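Local coordinates for protein NEQ263 (Nanoarchaeum equitans Kin4-M, PDB 5BN3) that probably binds ATP and serves, together with the A-type subunit, as the B-type subunit of an archaeal ATP synthase catalytic core, at residues T229-A234 and Y256-S261. Sequence-based numbering, arbitrary orientation.
Sequences TNYADA and YTDLAS
Tyr231 bridges most of the gap between helices 228-241 and 255-263, its hydroxyl meeting the carboxylate of Asp258. Tyr231 OH donates to Asp258 OD2 at 2.3 Å, a very short separation whose exact value deserves caution. OD2 arrives at the edge of the ring, close to its plane, and the ring and carboxylate planes differ by just 17°. Both side chains leave their helices with CG anti to the backbone N (chi1 173° in Tyr231, -176° in Asp258), an extension that lets them span the space between two backbones that stay well apart. Aspartate suits its place by accepting from the hydroxyl on OD2 while OD1 forms a salt bridge with Arg204 of helix 196-215, which also hydrogen-bonds Tyr231 OH and probably steadies the carboxylate.

Leu259 supplies the apolar half: its CB does not point at the other helix, but its branched end does reach the ring, Leu259 CD2 lying 3.9 Å from Tyr231 CD2. Tyrosine thus offers an apolar ring to leucine and a hydroxyl to the carboxylate. The contact joins two helices beside the largely parallel sheet of the P-loop NTPase-type nucleotide-binding domain, one after strand 220-226, the other before strands 267-268 and 273-281.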
ATOM      1  N   THR B 229       2.382  21.294  -8.374  1.00 31.07           N
ATOM      2  CA  THR B 229       2.293  19.862  -8.644  1.00 33.19           C
ATOM      3  C   THR B 229       2.976  19.529  -9.971  1.00 33.15           C
ATOM      4  O   THR B 229       3.591  18.470 -10.113  1.00 33.68           O
ATOM      5  CB  THR B 229       0.834  19.373  -8.637  1.00 44.56           C
ATOM      6  OG1 THR B 229       0.242  19.672  -7.366  1.00 43.79           O
ATOM      7  CG2 THR B 229       0.776  17.876  -8.857  1.00 43.50           C
ATOM      8  N   ASN B 230       2.876  20.439 -10.938  1.00 25.61           N
ATOM      9  CA  ASN B 230       3.593  20.284 -12.200  1.00 33.57           C
ATOM     10  C   ASN B 230       5.094  20.459 -12.009  1.00 28.32           C
ATOM     11  O   ASN B 230       5.889  19.820 -12.694  1.00 34.70           O
ATOM     12  CB  ASN B 230       3.095  21.284 -13.245  1.00 30.07           C
ATOM     13  CG  ASN B 230       1.673  21.019 -13.679  1.00 31.86           C
ATOM     14  OD1 ASN B 230       1.167  19.904 -13.551  1.00 33.63           O
ATOM     15  ND2 ASN B 230       1.015  22.048 -14.202  1.00 38.79           N
ATOM     16  N   TYR B 231       5.475  21.338 -11.087  1.00 31.36           N
ATOM     17  CA  TYR B 231       6.884  21.539 -10.767  1.00 30.08           C
ATOM     18  C   TYR B 231       7.502  20.274 -10.186  1.00 35.21           C
ATOM     19  O   TYR B 231       8.591  19.859 -10.587  1.00 31.67           O
ATOM     20  CB  TYR B 231       7.070  22.708  -9.791  1.00 30.89           C
ATOM     21  CG  TYR B 231       8.495  22.828  -9.305  1.00 33.10           C
ATOM     22  CD1 TYR B 231       9.442  23.520 -10.043  1.00 33.49           C
ATOM     23  CD2 TYR B 231       8.900  22.227  -8.122  1.00 28.14           C
ATOM     24  CE1 TYR B 231      10.749  23.620  -9.611  1.00 35.58           C
ATOM     25  CE2 TYR B 231      10.202  22.319  -7.685  1.00 34.56           C
ATOM     26  CZ  TYR B 231      11.121  23.012  -8.435  1.00 45.47           C
ATOM     27  OH  TYR B 231      12.420  23.106  -7.993  1.00 38.95           O
ATOM     28  N   ALA B 232       6.813  19.674  -9.223  1.00 28.62           N
ATOM     29  CA  ALA B 232       7.279  18.433  -8.622  1.00 28.85           C
ATOM     30  C   ALA B 232       7.404  17.323  -9.663  1.00 32.22           C
ATOM     31  O   ALA B 232       8.318  16.502  -9.595  1.00 31.99           O
ATOM     32  CB  ALA B 232       6.349  18.009  -7.503  1.00 37.26           C
ATOM     33  N   ASP B 233       6.479  17.305 -10.621  1.00 29.48           N
ATOM     34  CA  ASP B 233       6.483  16.303 -11.681  1.00 31.65           C
ATOM     35  C   ASP B 233       7.733  16.435 -12.548  1.00 30.17           C
ATOM     36  O   ASP B 233       8.351  15.438 -12.925  1.00 33.08           O
ATOM     37  CB  ASP B 233       5.226  16.443 -12.543  1.00 34.49           C
ATOM     38  CG  ASP B 233       5.160  15.412 -13.652  1.00 52.70           C
ATOM     39  OD1 ASP B 233       5.792  15.628 -14.710  1.00 47.21           O
ATOM     40  OD2 ASP B 233       4.469  14.384 -13.478  1.00 43.32           O
ATOM     41  N   ALA B 234       8.101  17.671 -12.859  1.00 28.66           N
ATOM     42  CA  ALA B 234       9.297  17.936 -13.647  1.00 38.60           C
ATOM     43  C   ALA B 234      10.557  17.543 -12.879  1.00 40.64           C
ATOM     44  O   ALA B 234      11.498  16.997 -13.457  1.00 34.07           O
ATOM     45  CB  ALA B 234       9.349  19.394 -14.047  1.00 34.38           C
ATOM     46  N   TYR B 256      11.347  17.885  -0.383  1.00 28.47           N
ATOM     47  CA  TYR B 256      11.121  18.917   0.625  1.00 36.81           C
ATOM     48  C   TYR B 256      12.162  20.024   0.511  1.00 34.74           C
ATOM     49  O   TYR B 256      11.827  21.209   0.508  1.00 26.42           O
ATOM     50  CB  TYR B 256      11.163  18.307   2.030  1.00 32.24           C
ATOM     51  CG  TYR B 256      11.109  19.320   3.157  1.00 30.83           C
ATOM     52  CD1 TYR B 256      12.273  19.874   3.679  1.00 30.21           C
ATOM     53  CD2 TYR B 256       9.899  19.709   3.710  1.00 34.91           C
ATOM     54  CE1 TYR B 256      12.230  20.794   4.707  1.00 30.97           C
ATOM     55  CE2 TYR B 256       9.847  20.627   4.744  1.00 26.61           C
ATOM     56  CZ  TYR B 256      11.015  21.166   5.235  1.00 40.08           C
ATOM     57  OH  TYR B 256      10.975  22.080   6.261  1.00 35.58           O
ATOM     58  N   THR B 257      13.427  19.630   0.432  1.00 32.31           N
ATOM     59  CA  THR B 257      14.522  20.591   0.380  1.00 26.01           C
ATOM     60  C   THR B 257      14.475  21.432  -0.898  1.00 29.66           C
ATOM     61  O   THR B 257      14.737  22.631  -0.867  1.00 35.22           O
ATOM     62  CB  THR B 257      15.886  19.884   0.520  1.00 33.20           C
ATOM     63  OG1 THR B 257      15.924  19.181   1.768  1.00 36.61           O
ATOM     64  CG2 THR B 257      17.024  20.888   0.485  1.00 31.45           C
ATOM     65  N   ASP B 258      14.122  20.806  -2.016  1.00 28.74           N
ATOM     66  CA  ASP B 258      14.033  21.534  -3.275  1.00 30.10           C
ATOM     67  C   ASP B 258      12.865  22.518  -3.280  1.00 31.40           C
ATOM     68  O   ASP B 258      13.007  23.652  -3.737  1.00 34.55           O
ATOM     69  CB  ASP B 258      13.924  20.570  -4.452  1.00 35.75           C
ATOM     70  CG  ASP B 258      13.926  21.284  -5.783  1.00 53.27           C
ATOM     71  OD1 ASP B 258      15.020  21.505  -6.343  1.00 39.19           O
ATOM     72  OD2 ASP B 258      12.834  21.638  -6.269  1.00 46.25           O
ATOM     73  N   LEU B 259      11.713  22.088  -2.771  1.00 33.51           N
ATOM     74  CA  LEU B 259      10.559  22.978  -2.653  1.00 29.96           C
ATOM     75  C   LEU B 259      10.880  24.160  -1.743  1.00 28.71           C
ATOM     76  O   LEU B 259      10.486  25.295  -2.014  1.00 34.30           O
ATOM     77  CB  LEU B 259       9.337  22.214  -2.131  1.00 31.71           C
ATOM     78  CG  LEU B 259       8.658  21.238  -3.096  1.00 33.04           C
ATOM     79  CD1 LEU B 259       7.515  20.495  -2.409  1.00 34.63           C
ATOM     80  CD2 LEU B 259       8.145  21.971  -4.325  1.00 29.00           C
ATOM     81  N   ALA B 260      11.609  23.888  -0.667  1.00 29.96           N
ATOM     82  CA  ALA B 260      12.006  24.932   0.270  1.00 30.73           C
ATOM     83  C   ALA B 260      12.962  25.924  -0.375  1.00 38.28           C
ATOM     84  O   ALA B 260      12.910  27.118  -0.086  1.00 34.39           O
ATOM     85  CB  ALA B 260      12.633  24.320   1.497  1.00 26.45           C
ATOM     86  N   SER B 261      13.835  25.430  -1.251  1.00 33.16           N
ATOM     87  CA  SER B 261      14.802  26.290  -1.932  1.00 41.77           C
ATOM     88  C   SER B 261      14.100  27.291  -2.845  1.00 47.66           C
ATOM     89  O   SER B 261      14.716  28.228  -3.350  1.00 37.86           O
ATOM     90  CB  SER B 261      15.801  25.454  -2.733  1.00 37.68           C
ATOM     91  OG  SER B 261      15.236  25.021  -3.955  1.00 43.26           O
TER